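Local structure of UPF0053 protein HI0107 (Haemophilus influenzae, 3LAE) at residues R20-N23 and N27-L30; L43-E48 and C56-L61; I65-V68 and K74-K77. The protein is of unknown function, this fragment being the transporter-associated domain of a CBS-domain membrane protein whose family is thought to bind flavin adenine dinucleotide. All blocks are in the same frame, centred on the assembly; numbering follows the deposited sequence. Where two conformers were deposited one is given.

Interaction 1. Residues R20-N23 and N27-L30; sequences RDLN and NWEL
Asn-23 and Leu-30 join the end of helix 19-26 to the loop that leaves it. The motif is a helix C-terminus: Asn-27 is the first residue to leave helical geometry, and it does so with positive phi (62°), the left-handed conformation. The chain then turns back beside the last part of the helix. Three kinds of contact hold it.

The first is side chain to backbone. The amide of Asn-23 makes two bonds with one residue. Asn-23 ND2 donates to Leu-30 O at 2.9 Å, and the acceptor lies in the amide plane, the donor on a lone pair of the carbonyl. Leu-30 N donates to Asn-23 OD1, also at 2.9 Å, from a position tilted out of the carbonyl plane. The two bonds fix the rotation of the amide.

The second is backbone to backbone. Asn-27 N makes a weak bond to Asn-23 O. A water donates to Trp-28 O at 2.6 Å and, weakly, to Asn-23 O.

The third is apolar. Leu-22 has CG anti to its carbonyl carbon (chi1 -69°). Its CB points toward the loop, and CD1 and CD2 touch it. Leu-22 CD1 meets Leu-30 CD1 at 4.0 Å. Trp-28 also packs on Leu-61 and Val-78 of the sheet. Its six-membered ring comes obliquely to Leu-22: Trp-28 CE3 lies 4.1 Å from Leu-22 CB, with CZ3 near Leu-22 CD2.

Interaction 2. Residues L43-E48 and C56-L61; sequences LEHLEE and CEIDGL
Ile-58 O accepts a hydrogen bond from Leu-61 N at 2.9 Å, and Ile-58 N donates to Leu-61 O at 3.0 Å. This pair closes a type I' beta turn, which makes a tight hairpin of strands 55-58 and 61-69. Gly-60 takes a turn position with phi of 85°. The C-terminal part of helix 38-45 packs against this edge of the sheet, without hydrogen bonds between the two segments.

Leu-46, next in the chain after His-45, adds a small apolar contact. In one pairing of their alternate conformers its CD2 comes 4.3 Å from Cys-56 SG, so this touch is doubtful.

His-45 and Ile-58 carry most of the contact. The ring's ND1 is hydrogen-bonded to Leu-41 O in the preceding helical turn, which helps to fix the ring's orientation. Asp-59 OD2 is 4.7 Å from His-45 NE2, too far for a bond. The other carboxylate oxygen, OD1, is taken by Asp-31 N of the loop between the helices. With CG1 of Ile-58 beside the backbone N (chi1 -59°), CG2 is the branch that faces the imidazole. This is a CH-pi contact, 14° off the ring normal. Ile-58 CG2 stands over one face of the His-45 ring, 4.2 Å from its centroid, offset toward the rim and nearest NE2.

Interaction 3. Residues I65-V68 and K74-K77; sequences ILEV and KQAK
Glu-67 lies across from Gln-75 and Lys-74, and its side chain crosses both at a slant. CG is anti to the backbone N (chi1 -172°) and the chain stays extended beyond it. Glu-67 CB sits 4.0 Å from Gln-75 CB on the same face of the sheet. CG packs against Lys-74 CB, and Glu-67 CD follows it, 3.8 Å from Lys-74 CB. At the tip the two oxygens part. Glu-67 OE1 turns to the amide of Gln-75, 3.5 Å from NE2, with carboxylate and amide planes 57° apart. OE2 stays near Lys-74 CB. The lysine chain bends at chi2 and carries Lys-74 NZ away, to 6.9 Å from Glu-67 OE2, so there is no salt bridge.

On the other face, which helix 38-45 covers through Ile-42 and Phe-38, Ile-65 and Ala-76 form a non-hydrogen-bonded pair. In one of its two conformers, Ile-65 brings CD1 beside Ala-76 CB. Leu-66, in the bulge, sets its CG and CD1 against the backbone N and CB of Lys-77.

The backbone bonds are doubled. Gln-75 O accepts from Leu-66 N at 2.9 Å and from Glu-67 N at 3.1 Å, both from one face of its carbonyl plane. Glu-67 O likewise accepts from Lys-74 N at 2.8 Å and from Gln-75 N at 3.2 Å. Two residues therefore face one on each strand in turn: classic beta bulges, two in succession within the antiparallel hairpin of strands 61-69 and 72-80.

How the interactions relate
The three contacts follow one another along the chain of one small domain. Interaction 3 lies within the antiparallel sheet and rests on backbone bonds. Interaction 2 sets helix 38-45 on edge strand 55-58 by apolar and CH-pi contacts. Interaction 1 is local to helix 19-26, where a side-chain amide does the polar work. Interactions 1 and 2 touch: Leu-30 and Trp-28 pack on Leu-61, so the loop after helix 19-26 meets the hairpin of strands 55-58 and 61-69. Interactions 2 and 3 share the sheet. Three of six touching residues are buried in interaction 1 (Leu-22, Trp-28, Leu-30), one of four in interaction 2 (Ile-58) and two of eight in interaction 3 (Ile-65, Ala-76), where Leu-66 is exposed.

Interaction 1. Residues R20-N23 and N27-L30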
loop_
_atom_site.group_PDB
_atom_site.type_symbol
_atom_site.label_atom_id
_atom_site.label_comp_id
_atom_site.label_asym_id
_atom_site.label_seq_id
_atom_site.Cartn_x
_atom_site.Cartn_y
_atom_site.Cartn_z
ATOM N N ARG A 20 3.121 -9.444 4.453
ATOM C CA ARG A 20 3.010 -10.226 5.679
ATOM C C ARG A 20 3.383 -9.384 6.896
ATOM O O ARG A 20 2.751 -9.498 7.944
ATOM C CB ARG A 20 3.873 -11.482 5.580
ATOM C CG ARG A 20 3.307 -12.512 4.609
ATOM C CD ARG A 20 4.148 -13.774 4.563
ATOM N NE ARG A 20 3.471 -14.833 3.822
ATOM C CZ ARG A 20 4.083 -15.889 3.292
ATOM N NH1 ARG A 20 5.400 -16.027 3.411
ATOM N NH2 ARG A 20 3.381 -16.803 2.637
ATOM N N ASP A 21 4.406 -8.542 6.758
ATOM C CA ASP A 21 4.778 -7.598 7.820
ATOM C C ASP A 21 3.637 -6.634 8.150
ATOM O O ASP A 21 3.331 -6.407 9.317
ATOM C CB ASP A 21 6.014 -6.778 7.425
ATOM C CG ASP A 21 7.300 -7.586 7.439
ATOM O OD1 ASP A 21 7.301 -8.730 7.935
ATOM O OD2 ASP A 21 8.325 -7.058 6.952
ATOM N N LEU A 22 3.023 -6.059 7.118
ATOM C CA LEU A 22 1.902 -5.136 7.307
ATOM C C LEU A 22 0.735 -5.810 8.017
ATOM O O LEU A 22 0.150 -5.253 8.945
ATOM C CB LEU A 22 1.423 -4.599 5.958
ATOM C CG LEU A 22 2.362 -3.651 5.229
ATOM C CD1 LEU A 22 1.796 -3.337 3.858
ATOM C CD2 LEU A 22 2.546 -2.360 6.026
ATOM N N ASN A 23 0.389 -7.015 7.579
ATOM C CA ASN A 23 -0.710 -7.746 8.207
ATOM C C ASN A 23 -0.468 -7.997 9.694
ATOM O O ASN A 23 -1.357 -7.781 10.536
ATOM C CB ASN A 23 -0.971 -9.064 7.472
ATOM C CG ASN A 23 -1.750 -8.870 6.191
ATOM O OD1 ASN A 23 -2.263 -7.786 5.925
ATOM N ND2 ASN A 23 -1.848 -9.925 5.389
ATOM N N ASN A 27 -2.780 -5.600 11.836
ATOM C CA ASN A 27 -3.986 -6.425 11.816
ATOM C C ASN A 27 -4.805 -6.218 10.540
ATOM O O ASN A 27 -6.041 -6.256 10.570
ATOM C CB ASN A 27 -4.848 -6.146 13.052
ATOM C CG ASN A 27 -6.018 -7.098 13.173
ATOM O OD1 ASN A 27 -5.956 -8.239 12.717
ATOM N ND2 ASN A 27 -7.093 -6.631 13.792
ATOM N N TRP A 28 -4.114 -5.988 9.426
ATOM C CA TRP A 28 -4.774 -5.834 8.137
ATOM C C TRP A 28 -4.973 -7.206 7.526
ATOM O O TRP A 28 -4.460 -8.211 8.033
ATOM C CB TRP A 28 -3.963 -4.944 7.195
ATOM C CG TRP A 28 -3.896 -3.488 7.606
ATOM C CD1 TRP A 28 -4.653 -2.858 8.556
ATOM C CD2 TRP A 28 -3.024 -2.490 7.062
ATOM N NE1 TRP A 28 -4.301 -1.530 8.635
ATOM C CE2 TRP A 28 -3.305 -1.278 7.725
ATOM C CE3 TRP A 28 -2.043 -2.501 6.067
ATOM C CZ2 TRP A 28 -2.628 -0.094 7.436
ATOM C CZ3 TRP A 28 -1.369 -1.327 5.784
ATOM C CH2 TRP A 28 -1.662 -0.141 6.466
ATOM N N GLU A 29 -5.708 -7.265 6.423
ATOM C CA GLU A 29 -5.976 -8.560 5.824
ATOM C C GLU A 29 -5.688 -8.533 4.342
ATOM O O GLU A 29 -6.497 -8.946 3.514
ATOM C CB GLU A 29 -7.399 -9.001 6.142
ATOM C CG GLU A 29 -7.604 -9.147 7.643
ATOM C CD GLU A 29 -8.971 -9.660 8.010
ATOM O OE1 GLU A 29 -9.934 -8.877 7.922
ATOM O OE2 GLU A 29 -9.077 -10.845 8.393
ATOM N N LEU A 30 -4.499 -8.042 4.022
ATOM C CA LEU A 30 -4.043 -8.001 2.649
ATOM C C LEU A 30 -3.797 -9.419 2.163
ATOM O O LEU A 30 -3.305 -10.265 2.912
ATOM C CB LEU A 30 -2.767 -7.170 2.548
ATOM C CG LEU A 30 -2.966 -5.774 3.144
ATOM C CD1 LEU A 30 -1.721 -4.936 3.027
ATOM C CD2 LEU A 30 -4.149 -5.111 2.443
HETATM O O HOH W 1 -3.391 -10.024 9.599
#

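Interaction 2. Residues L43-E48 and C56-L61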
loop_
_atom_site.group_PDB
_atom_site.type_symbol
_atom_site.label_atom_id
_atom_site.label_comp_id
_atom_site.label_asym_id
_atom_site.label_seq_id
_atom_site.Cartn_x
_atom_site.Cartn_y
_atom_site.Cartn_z
ATOM N N LEU A 43 -0.232 -3.381 -8.084
ATOM C CA LEU A 43 -0.012 -3.621 -9.511
ATOM C C LEU A 43 -0.792 -4.823 -10.020
ATOM O O LEU A 43 -1.290 -4.814 -11.147
ATOM C CB LEU A 43 1.475 -3.797 -9.814
ATOM C CG LEU A 43 2.362 -2.568 -9.641
ATOM C CD1 LEU A 43 3.824 -2.941 -9.882
ATOM C CD2 LEU A 43 1.918 -1.465 -10.574
ATOM N N GLU A 44 -0.923 -5.861 -9.196
ATOM C CA GLU A 44 -1.626 -7.065 -9.642
ATOM C C GLU A 44 -3.102 -6.790 -9.841
ATOM O O GLU A 44 -3.773 -7.477 -10.610
ATOM C CB GLU A 44 -1.422 -8.223 -8.664
ATOM C CG GLU A 44 -0.001 -8.737 -8.670
ATOM C CD GLU A 44 0.230 -9.905 -7.738
ATOM O OE1 GLU A 44 -0.759 -10.508 -7.274
ATOM O OE2 GLU A 44 1.412 -10.219 -7.475
ATOM N N HIS A 45 -3.609 -5.774 -9.155
ATOM C CA HIS A 45 -5.034 -5.466 -9.217
ATOM C C HIS A 45 -5.385 -4.464 -10.307
ATOM O O HIS A 45 -6.496 -4.481 -10.834
ATOM C CB HIS A 45 -5.539 -4.968 -7.862
ATOM C CG HIS A 45 -5.716 -6.057 -6.852
ATOM N ND1 HIS A 45 -4.655 -6.743 -6.301
ATOM C CD2 HIS A 45 -6.832 -6.578 -6.288
ATOM C CE1 HIS A 45 -5.107 -7.639 -5.442
ATOM N NE2 HIS A 45 -6.426 -7.559 -5.416
ATOM N N LEU A 46 -4.439 -3.601 -10.654
ATOM C CA LEU A 46 -4.711 -2.568 -11.643
ATOM C C LEU A 46 -4.317 -2.983 -13.057
ATOM O O LEU A 46 -3.310 -3.657 -13.269
ATOM C CB LEU A 46 -4.041 -1.253 -11.247
ATOM C CG LEU A 46 -4.632 -0.654 -9.970
ATOM C CD1 LEU A 46 -4.185 0.781 -9.804
ATOM C CD2 LEU A 46 -6.153 -0.737 -10.005
ATOM N N GLU A 47 -5.138 -2.584 -14.023
ATOM C CA GLU A 47 -4.870 -2.889 -15.422
ATOM C C GLU A 47 -4.222 -1.687 -16.105
ATOM O O GLU A 47 -4.515 -1.371 -17.263
ATOM C CB GLU A 47 -6.152 -3.311 -16.142
ATOM C CG GLU A 47 -7.307 -2.339 -15.982
ATOM C CD GLU A 47 -8.538 -2.783 -16.747
ATOM O OE1 GLU A 47 -8.488 -3.864 -17.377
ATOM O OE2 GLU A 47 -9.551 -2.053 -16.717
ATOM N N GLU A 48 -3.340 -1.025 -15.360
ATOM C CA GLU A 48 -2.561 0.112 -15.838
ATOM C C GLU A 48 -1.802 0.704 -14.653
ATOM O O GLU A 48 -2.357 0.828 -13.565
ATOM C CB GLU A 48 -3.460 1.164 -16.501
ATOM C CG GLU A 48 -4.782 1.436 -15.780
ATOM C CD GLU A 48 -4.636 2.396 -14.617
ATOM O OE1 GLU A 48 -4.880 1.977 -13.464
ATOM O OE2 GLU A 48 -4.278 3.570 -14.857
ATOM N N CYS A 56 -8.283 4.098 -4.562
ATOM C CA CYS A 56 -8.794 2.763 -4.839
ATOM C C CYS A 56 -9.063 2.032 -3.535
ATOM O O CYS A 56 -8.502 2.383 -2.499
ATOM C CB CYS A 56 -7.775 1.958 -5.651
ATOM S SG CYS A 56 -7.662 2.374 -7.409
ATOM N N GLU A 57 -9.881 0.996 -3.600
ATOM C CA GLU A 57 -10.136 0.143 -2.452
ATOM C C GLU A 57 -9.578 -1.254 -2.735
ATOM O O GLU A 57 -9.877 -1.838 -3.778
ATOM C CB GLU A 57 -11.645 0.079 -2.157
ATOM C CG GLU A 57 -12.244 1.376 -1.572
ATOM C CD GLU A 57 -12.940 2.269 -2.605
ATOM O OE1 GLU A 57 -13.652 1.740 -3.484
ATOM O OE2 GLU A 57 -12.795 3.513 -2.524
ATOM N N ILE A 58 -8.782 -1.777 -1.808
ATOM C CA ILE A 58 -8.245 -3.130 -1.926
ATOM C C ILE A 58 -8.195 -3.781 -0.557
ATOM O O ILE A 58 -7.594 -3.232 0.373
ATOM C CB ILE A 58 -6.807 -3.150 -2.502
ATOM C CG1 ILE A 58 -6.751 -2.512 -3.891
ATOM C CG2 ILE A 58 -6.291 -4.580 -2.581
ATOM C CD1 ILE A 58 -5.356 -2.466 -4.478
ATOM N N ASP A 59 -8.831 -4.941 -0.428
ATOM C CA ASP A 59 -8.660 -5.777 0.759
ATOM C C ASP A 59 -8.880 -5.030 2.071
ATOM O O ASP A 59 -8.090 -5.162 3.005
ATOM C CB ASP A 59 -7.266 -6.407 0.777
ATOM C CG ASP A 59 -7.052 -7.376 -0.361
ATOM O OD1 ASP A 59 -5.890 -7.754 -0.592
ATOM O OD2 ASP A 59 -8.038 -7.753 -1.035
ATOM N N GLY A 60 -9.946 -4.239 2.137
ATOM C CA GLY A 60 -10.312 -3.561 3.373
ATOM C C GLY A 60 -9.601 -2.242 3.601
ATOM O O GLY A 60 -9.763 -1.626 4.670
ATOM N N LEU A 61 -8.825 -1.801 2.611
ATOM C CA LEU A 61 -8.114 -0.531 2.710
ATOM C C LEU A 61 -8.546 0.461 1.636
ATOM O O LEU A 61 -8.784 0.080 0.490
ATOM C CB LEU A 61 -6.614 -0.752 2.580
ATOM C CG LEU A 61 -5.932 -1.701 3.575
ATOM C CD1 LEU A 61 -4.445 -1.721 3.285
ATOM C CD2 LEU A 61 -6.215 -1.275 5.016
#

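Interaction 3. Residues I65-V68 and K74-K77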
loop_
_atom_site.group_PDB
_atom_site.type_symbol
_atom_site.label_atom_id
_atom_site.label_comp_id
_atom_site.label_asym_id
_atom_site.label_seq_id
_atom_site.Cartn_x
_atom_site.Cartn_y
_atom_site.Cartn_z
ATOM N N ILE A 65 -2.769 6.802 -4.022
ATOM C CA ILE A 65 -1.409 6.759 -4.552
ATOM C C ILE A 65 -0.775 8.145 -4.441
ATOM O O ILE A 65 -1.276 9.113 -5.025
ATOM C CB ILE A 65 -1.397 6.292 -6.025
ATOM C CG1 ILE A 65 -2.166 4.979 -6.165
ATOM C CG2 ILE A 65 0.028 6.130 -6.521
ATOM C CD1 ILE A 65 -1.584 3.851 -5.336
ATOM N N LEU A 66 0.331 8.249 -3.702
ATOM C CA LEU A 66 0.997 9.537 -3.507
ATOM C C LEU A 66 2.203 9.766 -4.424
ATOM O O LEU A 66 2.451 10.892 -4.868
ATOM C CB LEU A 66 1.454 9.699 -2.054
ATOM C CG LEU A 66 0.409 9.637 -0.959
ATOM C CD1 LEU A 66 1.076 9.853 0.392
ATOM C CD2 LEU A 66 -0.692 10.686 -1.205
ATOM N N GLU A 67 2.964 8.704 -4.685
ATOM C CA GLU A 67 4.197 8.826 -5.444
ATOM C C GLU A 67 4.389 7.582 -6.284
ATOM O O GLU A 67 4.326 6.465 -5.758
ATOM C CB GLU A 67 5.420 8.991 -4.525
ATOM C CG GLU A 67 6.681 9.324 -5.315
ATOM C CD GLU A 67 7.960 9.300 -4.492
ATOM O OE1 GLU A 67 7.869 9.246 -3.251
ATOM O OE2 GLU A 67 9.061 9.324 -5.102
ATOM N N VAL A 68 4.605 7.785 -7.582
ATOM C CA VAL A 68 4.933 6.706 -8.513
ATOM C C VAL A 68 6.265 7.019 -9.178
ATOM O O VAL A 68 6.530 8.172 -9.525
ATOM C CB VAL A 68 3.855 6.565 -9.611
ATOM C CG1 VAL A 68 4.234 5.484 -10.620
ATOM C CG2 VAL A 68 2.502 6.271 -8.999
ATOM N N LYS A 74 5.646 4.041 -5.160
ATOM C CA LYS A 74 6.674 4.365 -4.169
ATOM C C LYS A 74 6.079 4.679 -2.801
ATOM O O LYS A 74 6.610 4.260 -1.774
ATOM C CB LYS A 74 7.541 5.533 -4.650
ATOM C CG LYS A 74 8.394 5.191 -5.851
ATOM C CD LYS A 74 9.501 4.235 -5.458
ATOM C CE LYS A 74 10.411 3.934 -6.642
ATOM N NZ LYS A 74 11.482 2.967 -6.269
ATOM N N GLN A 75 4.984 5.427 -2.777
ATOM C CA GLN A 75 4.330 5.780 -1.514
ATOM C C GLN A 75 2.832 5.840 -1.711
ATOM O O GLN A 75 2.345 6.337 -2.738
ATOM C CB GLN A 75 4.827 7.141 -0.978
ATOM C CG GLN A 75 6.316 7.147 -0.576
ATOM C CD GLN A 75 6.741 8.371 0.218
ATOM O OE1 GLN A 75 5.921 9.053 0.830
ATOM N NE2 GLN A 75 8.041 8.643 0.222
ATOM N N ALA A 76 2.095 5.359 -0.718
ATOM C CA ALA A 76 0.643 5.435 -0.732
ATOM C C ALA A 76 0.104 5.779 0.651
ATOM O O ALA A 76 0.643 5.344 1.667
ATOM C CB ALA A 76 0.038 4.107 -1.214
ATOM N N LYS A 77 -0.976 6.544 0.681
ATOM C CA LYS A 77 -1.714 6.822 1.905
ATOM C C LYS A 77 -2.745 5.728 2.079
ATOM O O LYS A 77 -3.388 5.303 1.101
ATOM C CB LYS A 77 -2.415 8.176 1.763
ATOM C CG LYS A 77 -3.453 8.457 2.797
ATOM C CD LYS A 77 -4.159 9.787 2.468
ATOM C CE LYS A 77 -5.430 9.964 3.268
ATOM N NZ LYS A 77 -6.116 11.243 2.882
#